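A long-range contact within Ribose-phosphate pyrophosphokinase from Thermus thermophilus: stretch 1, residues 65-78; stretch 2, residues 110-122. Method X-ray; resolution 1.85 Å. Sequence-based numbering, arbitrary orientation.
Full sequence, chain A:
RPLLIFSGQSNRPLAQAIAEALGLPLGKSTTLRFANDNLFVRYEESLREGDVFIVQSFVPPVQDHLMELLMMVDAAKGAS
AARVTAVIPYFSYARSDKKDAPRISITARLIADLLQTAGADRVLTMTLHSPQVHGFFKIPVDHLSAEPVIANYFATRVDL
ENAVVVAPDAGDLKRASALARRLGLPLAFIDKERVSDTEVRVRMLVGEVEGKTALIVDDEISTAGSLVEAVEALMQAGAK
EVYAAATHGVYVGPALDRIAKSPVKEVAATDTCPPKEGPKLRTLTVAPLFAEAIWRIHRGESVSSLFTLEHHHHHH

Stretch 1 65-78: HLMELLMMVDAAKG
Stretch 2, residues 110-122: LIADLLQTAGADR

Two helices that run in nearly the same direction can be held together along most of their length by apolar side chains and then fastened at one end by a few polar groups. The contact between residues 65-78 and 110-122 of this ribose-phosphate pyrophosphokinase illustrates the principle. Stretch 1 is helical throughout, and stretch 2 is helical from 110 to 118; both helices begin earlier in the chain. Phi and psi lie near -62° and -45°, with regular i to i+4 hydrogen bonds such as Leu 70 N to Leu 66 O (3.0 Å) and Leu 114 N to Leu 110 O (2.8 Å). The axes make an angle of 28° in their N-to-C directions and approach to 8.9 Å. In register, Leu 66 lies across from Ile 111, CA to CA 8.6 Å, and Asp 74 across from Ala 118, CA to CA 4.9 Å, so the backbones draw together toward their C-terminal ends.

The apolar packing follows this taper. Where the backbones are farther apart, large side chains fill the gap: Leu 66 (chi1 t, chi2 p) brings CD1 to 4.1 Å from CG2 of Ile 111 (m, t). One turn on, CD2 of Leu 69 (t, p) and CD2 of Leu 70 (m, t) each lie 3.8 Å from CD2 of Leu 115 (m, t). The CA-to-CB bonds of these three leucines point sideways, and their ends come nearer to the partner helix. Leu 70 CD2 also sits 4.2 Å from CB of Leu 114 (m, t) and 3.9 Å from CB of Ala 118. Val 73 (chi1 t) points toward stretch 2, its CG1 4.0 Å from Ala 118 CB and 4.2 Å from Ala 120 CB.

Close approach is possible at Ala 118 because its side chain is a single methyl, with CB 3.6 Å from Leu 70 O. Here backbone meets backbone: Asp 74 CA lies 3.2 Å from Ala 118 O in a CA-H...O contact with an angle of 137° at the hydrogen.

Gly 119 then ends the helix in a Schellman motif, at phi 119° and psi 16°. Ala 120 N bonds back to Leu 115 O at 3.1 Å, while Gly 119 N makes a weak bond to Gln 116 O, also 3.1 Å. Glycine suits the site twice over: a CB would be jammed against the preceding carbonyl oxygen and would lie 3.0 Å from Lys 77 CG, a clash. Beyond the turn, Ala 120 adopts phi -62° and psi 136°, and Asp 121 -97° and -20°.

The polar fastening belongs to Lys 77, whose side chain (m, m, t, p) reaches over this turn. Its NZ donates to the backbone oxygen of Gly 119, NZ to O 2.8 Å, and forms a salt bridge with Asp 121 (chi1 m, chi2 -53°), NZ to OD1 3.0 Å. One ammonium group thus joins a carbonyl and a carboxylate, adding charge attraction to hydrogen bonding where the second helix has ended.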

# COMPACT_ATOMS: atom_id res chain seq x y z
N HIS A 65 0.51 26.40 -5.01
CA HIS A 65 -0.90 26.05 -4.73
C HIS A 65 -1.04 24.52 -4.61
O HIS A 65 -1.82 24.07 -3.76
CB HIS A 65 -1.79 26.63 -5.81
CG HIS A 65 -1.91 28.11 -5.73
ND1 HIS A 65 -1.85 28.80 -4.53
CD2 HIS A 65 -2.17 29.03 -6.68
CE1 HIS A 65 -2.06 30.10 -4.76
NE2 HIS A 65 -2.18 30.27 -6.06
N LEU A 66 -0.34 23.75 -5.45
CA LEU A 66 -0.32 22.27 -5.35
C LEU A 66 0.21 21.88 -3.96
O LEU A 66 -0.43 21.08 -3.29
CB LEU A 66 0.58 21.67 -6.44
CG LEU A 66 0.87 20.18 -6.30
CD1 LEU A 66 -0.42 19.38 -6.17
CD2 LEU A 66 1.73 19.67 -7.48
N MET A 67 1.36 22.42 -3.56
CA MET A 67 1.98 22.04 -2.26
C MET A 67 1.06 22.48 -1.11
O MET A 67 0.87 21.71 -0.17
CB MET A 67 3.36 22.68 -2.10
CG MET A 67 4.03 22.29 -0.81
SD MET A 67 4.17 20.48 -0.77
CE MET A 67 5.32 20.26 0.57
N GLU A 68 0.52 23.70 -1.16
CA GLU A 68 -0.43 24.17 -0.11
C GLU A 68 -1.57 23.16 0.01
O GLU A 68 -1.98 22.85 1.16
CB GLU A 68 -0.92 25.59 -0.41
CG GLU A 68 -1.87 26.11 0.67
CD GLU A 68 -2.54 27.43 0.36
OE1 GLU A 68 -2.68 27.77 -0.82
OE2 GLU A 68 -2.91 28.12 1.32
N LEU A 69 -2.16 22.72 -1.10
CA LEU A 69 -3.28 21.74 -1.08
C LEU A 69 -2.79 20.44 -0.43
O LEU A 69 -3.53 19.91 0.46
CB LEU A 69 -3.79 21.48 -2.51
CG LEU A 69 -4.93 20.46 -2.68
CD1 LEU A 69 -6.15 20.79 -1.83
CD2 LEU A 69 -5.32 20.34 -4.14
N LEU A 70 -1.66 19.87 -0.89
CA LEU A 70 -1.11 18.61 -0.32
C LEU A 70 -0.94 18.78 1.20
O LEU A 70 -1.36 17.89 1.99
CB LEU A 70 0.21 18.30 -1.02
CG LEU A 70 0.10 17.93 -2.49
CD1 LEU A 70 1.46 17.65 -3.08
CD2 LEU A 70 -0.80 16.71 -2.66
N MET A 71 -0.34 19.90 1.63
CA MET A 71 -0.08 20.17 3.07
C MET A 71 -1.41 20.37 3.85
O MET A 71 -1.53 19.86 4.96
CB MET A 71 0.80 21.41 3.21
CG MET A 71 2.16 21.17 2.78
SD MET A 71 3.13 22.68 2.87
CE MET A 71 3.24 22.89 4.64
N MET A 72 -2.42 21.03 3.27
CA MET A 72 -3.73 21.21 3.97
C MET A 72 -4.47 19.88 4.08
O MET A 72 -5.07 19.61 5.12
CB MET A 72 -4.58 22.25 3.24
CG MET A 72 -4.05 23.63 3.42
SD MET A 72 -5.12 24.88 2.69
CE MET A 72 -6.47 24.81 3.85
N VAL A 73 -4.38 19.01 3.07
CA VAL A 73 -4.99 17.66 3.12
C VAL A 73 -4.27 16.84 4.19
O VAL A 73 -4.97 16.23 5.10
CB VAL A 73 -4.89 17.01 1.73
CG1 VAL A 73 -5.06 15.51 1.85
CG2 VAL A 73 -5.89 17.64 0.79
N ASP A 74 -2.95 16.85 4.14
CA ASP A 74 -2.10 16.16 5.14
C ASP A 74 -2.44 16.59 6.59
O ASP A 74 -2.63 15.72 7.49
CB ASP A 74 -0.63 16.35 4.82
CG ASP A 74 0.25 15.64 5.82
OD1 ASP A 74 0.16 14.37 5.91
OD2 ASP A 74 0.96 16.37 6.50
N ALA A 75 -2.44 17.89 6.82
CA ALA A 75 -2.66 18.52 8.14
C ALA A 75 -4.08 18.19 8.59
O ALA A 75 -4.26 17.89 9.80
CB ALA A 75 -2.41 19.99 8.02
N ALA A 76 -5.06 18.16 7.68
CA ALA A 76 -6.47 17.83 8.02
C ALA A 76 -6.53 16.40 8.51
O ALA A 76 -7.20 16.18 9.56
CB ALA A 76 -7.42 18.04 6.86
N LYS A 77 -5.88 15.45 7.82
CA LYS A 77 -5.89 14.04 8.29
C LYS A 77 -5.16 13.97 9.64
O LYS A 77 -5.66 13.25 10.54
CB LYS A 77 -5.33 13.10 7.21
CG LYS A 77 -6.33 12.81 6.12
CD LYS A 77 -7.52 12.07 6.69
CE LYS A 77 -8.40 11.46 5.64
NZ LYS A 77 -7.69 10.37 4.93
N GLY A 78 -4.05 14.69 9.77
CA GLY A 78 -3.21 14.71 10.99
C GLY A 78 -3.96 15.31 12.18
O GLY A 78 -3.61 14.99 13.35
N LEU A 110 0.52 11.47 -11.72
CA LEU A 110 1.45 11.67 -10.59
C LEU A 110 0.72 12.49 -9.52
O LEU A 110 0.79 12.14 -8.31
CB LEU A 110 2.71 12.41 -11.04
CG LEU A 110 3.58 12.89 -9.91
CD1 LEU A 110 4.14 11.74 -9.13
CD2 LEU A 110 4.68 13.81 -10.44
N ILE A 111 0.04 13.55 -9.93
CA ILE A 111 -0.61 14.43 -8.92
C ILE A 111 -1.76 13.66 -8.25
O ILE A 111 -1.99 13.84 -7.04
CB ILE A 111 -1.03 15.77 -9.55
CG1 ILE A 111 0.19 16.64 -9.88
CG2 ILE A 111 -1.94 16.47 -8.60
CD1 ILE A 111 -0.14 17.81 -10.76
N ALA A 112 -2.50 12.84 -8.99
CA ALA A 112 -3.54 12.01 -8.34
C ALA A 112 -2.90 11.20 -7.21
O ALA A 112 -3.49 11.11 -6.10
CB ALA A 112 -4.25 11.17 -9.35
N ASP A 113 -1.80 10.52 -7.50
CA ASP A 113 -1.07 9.67 -6.51
C ASP A 113 -0.59 10.55 -5.35
O ASP A 113 -0.75 10.11 -4.19
CB ASP A 113 0.01 8.86 -7.21
CG ASP A 113 -0.55 7.73 -8.06
OD1 ASP A 113 -1.60 7.17 -7.69
OD2 ASP A 113 0.03 7.43 -9.07
N LEU A 114 -0.05 11.74 -5.62
CA LEU A 114 0.42 12.61 -4.53
C LEU A 114 -0.78 13.02 -3.64
O LEU A 114 -0.61 13.06 -2.44
CB LEU A 114 1.08 13.86 -5.11
CG LEU A 114 2.32 13.64 -5.98
CD1 LEU A 114 2.90 14.94 -6.43
CD2 LEU A 114 3.37 12.84 -5.26
N LEU A 115 -1.92 13.38 -4.23
CA LEU A 115 -3.13 13.78 -3.43
C LEU A 115 -3.54 12.58 -2.57
O LEU A 115 -3.82 12.77 -1.38
CB LEU A 115 -4.26 14.20 -4.36
CG LEU A 115 -4.09 15.59 -4.96
CD1 LEU A 115 -4.95 15.76 -6.18
CD2 LEU A 115 -4.38 16.65 -3.88
N GLN A 116 -3.50 11.37 -3.11
CA GLN A 116 -3.90 10.18 -2.34
C GLN A 116 -2.90 9.96 -1.20
O GLN A 116 -3.32 9.70 -0.08
CB GLN A 116 -4.03 8.97 -3.28
CG GLN A 116 -5.21 9.14 -4.17
CD GLN A 116 -5.20 8.19 -5.36
OE1 GLN A 116 -4.32 7.33 -5.56
NE2 GLN A 116 -6.27 8.26 -6.10
N THR A 117 -1.61 10.12 -1.48
CA THR A 117 -0.57 9.95 -0.44
C THR A 117 -0.76 10.97 0.67
O THR A 117 -0.57 10.61 1.86
CB THR A 117 0.83 9.98 -1.07
OG1 THR A 117 0.95 8.78 -1.83
CG2 THR A 117 1.89 10.05 -0.03
N ALA A 118 -1.06 12.20 0.31
CA ALA A 118 -1.26 13.31 1.29
C ALA A 118 -2.46 13.00 2.21
O ALA A 118 -2.49 13.54 3.32
CB ALA A 118 -1.41 14.59 0.55
N GLY A 119 -3.40 12.19 1.74
CA GLY A 119 -4.53 11.70 2.53
C GLY A 119 -5.90 12.11 2.00
O GLY A 119 -6.89 11.94 2.75
N ALA A 120 -6.02 12.57 0.74
CA ALA A 120 -7.33 12.91 0.15
C ALA A 120 -8.19 11.65 0.09
O ALA A 120 -7.75 10.63 -0.40
CB ALA A 120 -7.17 13.51 -1.22
N ASP A 121 -9.45 11.77 0.46
CA ASP A 121 -10.39 10.63 0.39
C ASP A 121 -11.20 10.70 -0.89
O ASP A 121 -11.78 9.69 -1.29
CB ASP A 121 -11.29 10.61 1.62
CG ASP A 121 -10.52 10.41 2.90
OD1 ASP A 121 -9.74 9.39 2.95
OD2 ASP A 121 -10.82 11.15 3.88
N ARG A 122 -11.27 11.88 -1.50
CA ARG A 122 -12.22 12.17 -2.58
C ARG A 122 -11.73 13.41 -3.29
O ARG A 122 -11.01 14.23 -2.70
CB ARG A 122 -13.66 12.53 -2.17
CG ARG A 122 -14.32 11.75 -1.06
CD ARG A 122 -15.71 12.30 -0.80
NE ARG A 122 -16.50 12.26 -2.02
CZ ARG A 122 -17.01 11.14 -2.55
NH1 ARG A 122 -17.69 11.21 -3.66
NH2 ARG A 122 -16.90 9.96 -1.94